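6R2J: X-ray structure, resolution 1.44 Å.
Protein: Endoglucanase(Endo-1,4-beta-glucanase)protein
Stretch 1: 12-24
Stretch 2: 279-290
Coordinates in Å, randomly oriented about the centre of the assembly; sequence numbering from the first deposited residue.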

# COMPACT_ATOMS: atom_id res chain seq x y z
N ALA A 12 11.46 2.69 -10.17
CA ALA A 12 10.33 1.75 -10.19
C ALA A 12 9.21 2.40 -9.39
O ALA A 12 9.11 2.21 -8.18
CB ALA A 12 10.69 0.38 -9.62
N LEU A 13 8.38 3.20 -10.07
CA LEU A 13 7.34 3.97 -9.41
C LEU A 13 6.04 3.19 -9.29
O LEU A 13 5.36 3.28 -8.26
CB LEU A 13 7.05 5.24 -10.21
CG LEU A 13 8.07 6.38 -10.24
CD1 LEU A 13 7.47 7.53 -11.10
CD2 LEU A 13 8.44 6.91 -8.84
N HIS A 14 5.67 2.42 -10.32
CA HIS A 14 4.33 1.87 -10.44
C HIS A 14 4.35 0.37 -10.26
O HIS A 14 4.92 -0.37 -11.09
CB HIS A 14 3.70 2.28 -11.76
CG HIS A 14 3.60 3.76 -11.90
ND1 HIS A 14 3.01 4.55 -10.93
CD2 HIS A 14 4.08 4.61 -12.84
CE1 HIS A 14 3.11 5.82 -11.28
NE2 HIS A 14 3.73 5.88 -12.44
N GLY A 15 3.76 -0.06 -9.15
CA GLY A 15 3.85 -1.43 -8.73
C GLY A 15 2.48 -1.99 -8.54
O GLY A 15 1.52 -1.47 -9.13
N VAL A 16 2.40 -3.04 -7.71
CA VAL A 16 1.18 -3.83 -7.56
C VAL A 16 1.02 -4.23 -6.11
O VAL A 16 1.99 -4.58 -5.44
CB VAL A 16 1.21 -5.10 -8.44
CG1 VAL A 16 1.12 -4.76 -9.95
CG2 VAL A 16 2.45 -5.93 -8.14
N ASN A 17 -0.22 -4.24 -5.65
CA ASN A 17 -0.52 -4.93 -4.42
C ASN A 17 -0.64 -6.43 -4.71
O ASN A 17 -1.28 -6.83 -5.69
CB ASN A 17 -1.84 -4.43 -3.86
CG ASN A 17 -1.74 -3.04 -3.29
OD1 ASN A 17 -1.38 -2.87 -2.12
ND2 ASN A 17 -2.11 -2.04 -4.08
N ILE A 18 -0.08 -7.26 -3.81
CA ILE A 18 -0.05 -8.71 -3.97
C ILE A 18 -0.77 -9.41 -2.82
O ILE A 18 -0.42 -9.19 -1.64
CB ILE A 18 1.39 -9.22 -4.13
CG1 ILE A 18 2.01 -8.63 -5.42
CG2 ILE A 18 1.41 -10.75 -4.19
CD1 ILE A 18 1.46 -9.20 -6.77
N SER A 19 -1.76 -10.25 -3.16
CA SER A 19 -2.58 -11.01 -2.24
C SER A 19 -1.73 -12.12 -1.61
O SER A 19 -0.64 -12.46 -2.11
CB SER A 19 -3.82 -11.54 -2.96
OG SER A 19 -3.40 -12.23 -4.10
N GLY A 20 -2.28 -12.77 -0.54
CA GLY A 20 -3.65 -12.57 -0.04
C GLY A 20 -3.65 -12.81 1.46
O GLY A 20 -4.56 -13.41 1.98
N ALA A 21 -2.62 -12.33 2.16
CA ALA A 21 -2.41 -12.58 3.60
C ALA A 21 -3.37 -11.80 4.49
O ALA A 21 -3.46 -12.10 5.69
CB ALA A 21 -0.96 -12.25 3.97
N GLY A 22 -4.07 -10.81 3.94
CA GLY A 22 -5.09 -10.09 4.64
C GLY A 22 -6.50 -10.49 4.28
O GLY A 22 -7.44 -9.81 4.71
N PHE A 23 -6.67 -11.54 3.50
CA PHE A 23 -7.99 -12.00 3.10
C PHE A 23 -8.80 -12.49 4.30
O PHE A 23 -8.26 -13.01 5.29
CB PHE A 23 -7.80 -13.20 2.15
CG PHE A 23 -7.58 -12.85 0.69
CD1 PHE A 23 -6.98 -11.66 0.31
CD2 PHE A 23 -8.01 -13.74 -0.30
CE1 PHE A 23 -6.80 -11.36 -1.04
CE2 PHE A 23 -7.87 -13.44 -1.64
CZ PHE A 23 -7.26 -12.25 -2.03
N ALA A 24 -10.12 -12.37 4.18
CA ALA A 24 -11.08 -12.87 5.16
C ALA A 24 -10.69 -12.41 6.57
O ALA A 24 -10.53 -13.24 7.47
CB ALA A 24 -11.21 -14.38 5.08
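Stretch 2, residues 279-290: PSAYWAGGPGWG

Stretch 2 lies beside stretch 1 as a parallel β-strand neighbour, joined by a backbone ladder that shifts register once and ends in a serine- and aromatic-held loop. Strand 14-18 and the strand at 280-282 run the same way, their axes crossing at -47° with a closest approach of 3.9 Å. H14, G15 and V16 pair with S280, A281 and Y282, at CA-CA distances of 4.9, 4.5 and 4.5 Å. The rungs alternate: G15 N to S280 O is 2.9 Å, Y282 N to G15 O 3.0 Å, N17 N to Y282 O 2.7 Å. On the face shared by H14 and S280, H14 ND1 hydrogen-bonds S280 OG at 2.7 Å.

At W283 stretch 2 turns a corner, and a cis peptide leads into A284. The register shifts by one between V16 and I18, a β-bulge, after which I18 pairs with G285 in the parallel sense, CA to CA 5.0 Å, and the ladder resumes through G285 N to N17 O (2.7 Å) and S19 N to G285 O (3.0 Å). N17 braces the corner, its ND2 donating to Y282 O at 3.0 Å.

Beyond, S19 OG donates to P287 O at 2.6 Å. G286 has phi 106°, a conformation that calls for glycine; a CB there would also clash with S19 OG. F23 closes the contact, its edge toward the face of W289, with the F23 ring and the six-membered ring of W289 4.8 Å apart at their centroids.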

# COMPACT_ATOMS: atom_id res chain seq x y z
N PRO A 279 4.98 7.43 -6.90
CA PRO A 279 4.73 6.01 -7.12
C PRO A 279 3.31 5.63 -6.73
O PRO A 279 2.56 6.39 -6.10
CB PRO A 279 5.79 5.32 -6.26
CG PRO A 279 6.07 6.31 -5.12
CD PRO A 279 5.85 7.69 -5.72
N SER A 280 2.93 4.41 -7.13
CA SER A 280 1.58 3.92 -6.97
C SER A 280 1.63 2.41 -6.87
O SER A 280 2.62 1.79 -7.27
CB SER A 280 0.72 4.28 -8.18
OG SER A 280 1.07 3.49 -9.32
N ALA A 281 0.55 1.81 -6.38
CA ALA A 281 0.41 0.36 -6.38
C ALA A 281 -1.01 0.02 -6.80
O ALA A 281 -1.98 0.50 -6.21
CB ALA A 281 0.75 -0.24 -5.00
N TYR A 282 -1.11 -0.75 -7.88
CA TYR A 282 -2.38 -1.23 -8.39
C TYR A 282 -2.99 -2.23 -7.44
O TYR A 282 -2.29 -3.08 -6.90
CB TYR A 282 -2.15 -1.92 -9.75
CG TYR A 282 -3.45 -2.28 -10.39
CD1 TYR A 282 -4.11 -1.38 -11.17
CD2 TYR A 282 -4.05 -3.51 -10.18
CE1 TYR A 282 -5.28 -1.67 -11.73
CE2 TYR A 282 -5.25 -3.79 -10.71
CZ TYR A 282 -5.86 -2.86 -11.49
OH TYR A 282 -7.09 -3.09 -12.03
N TRP A 283 -4.32 -2.18 -7.30
CA TRP A 283 -5.09 -3.16 -6.52
C TRP A 283 -5.94 -4.03 -7.45
O TRP A 283 -6.95 -3.54 -7.98
CB TRP A 283 -6.02 -2.42 -5.57
CG TRP A 283 -6.72 -3.41 -4.65
CD1 TRP A 283 -7.92 -4.07 -4.87
CD2 TRP A 283 -6.24 -3.89 -3.39
NE1 TRP A 283 -8.19 -4.92 -3.82
CE2 TRP A 283 -7.18 -4.83 -2.90
CE3 TRP A 283 -5.10 -3.61 -2.63
CZ2 TRP A 283 -7.00 -5.48 -1.68
CZ3 TRP A 283 -4.96 -4.22 -1.43
CH2 TRP A 283 -5.87 -5.16 -0.97
N ALA A 284 -5.58 -5.31 -7.64
CA ALA A 284 -4.46 -5.98 -6.99
C ALA A 284 -4.11 -7.17 -7.85
O ALA A 284 -4.95 -7.58 -8.64
CB ALA A 284 -4.85 -6.47 -5.61
N GLY A 285 -2.91 -7.75 -7.66
CA GLY A 285 -2.55 -9.03 -8.26
C GLY A 285 -2.30 -10.13 -7.23
O GLY A 285 -2.54 -9.92 -6.03
N GLY A 286 -1.83 -11.29 -7.66
CA GLY A 286 -1.50 -12.35 -6.73
C GLY A 286 -2.49 -13.50 -6.71
O GLY A 286 -3.43 -13.54 -7.51
N PRO A 287 -2.32 -14.43 -5.76
CA PRO A 287 -3.22 -15.59 -5.70
C PRO A 287 -4.57 -15.32 -5.04
O PRO A 287 -4.75 -14.42 -4.22
CB PRO A 287 -2.45 -16.61 -4.87
CG PRO A 287 -1.69 -15.74 -3.90
CD PRO A 287 -1.25 -14.54 -4.74
N GLY A 288 -5.54 -16.15 -5.45
CA GLY A 288 -6.83 -16.18 -4.81
C GLY A 288 -7.86 -15.19 -5.29
O GLY A 288 -8.91 -15.10 -4.65
N TRP A 289 -7.63 -14.48 -6.39
CA TRP A 289 -8.60 -13.48 -6.84
C TRP A 289 -9.65 -14.00 -7.82
O TRP A 289 -10.58 -13.24 -8.18
CB TRP A 289 -7.86 -12.34 -7.51
CG TRP A 289 -7.10 -11.46 -6.58
CD1 TRP A 289 -5.75 -11.27 -6.56
CD2 TRP A 289 -7.65 -10.60 -5.58
NE1 TRP A 289 -5.43 -10.37 -5.58
CE2 TRP A 289 -6.58 -9.94 -4.97
CE3 TRP A 289 -8.95 -10.34 -5.14
CZ2 TRP A 289 -6.75 -9.04 -3.95
CZ3 TRP A 289 -9.12 -9.45 -4.10
CH2 TRP A 289 -8.03 -8.80 -3.53
N GLY A 290 -9.55 -15.25 -8.26
CA GLY A 290 -10.54 -15.77 -9.19
C GLY A 290 -10.78 -14.80 -10.33
O GLY A 290 -9.84 -14.32 -10.97
O HOH W 1 0.75 0.92 -10.29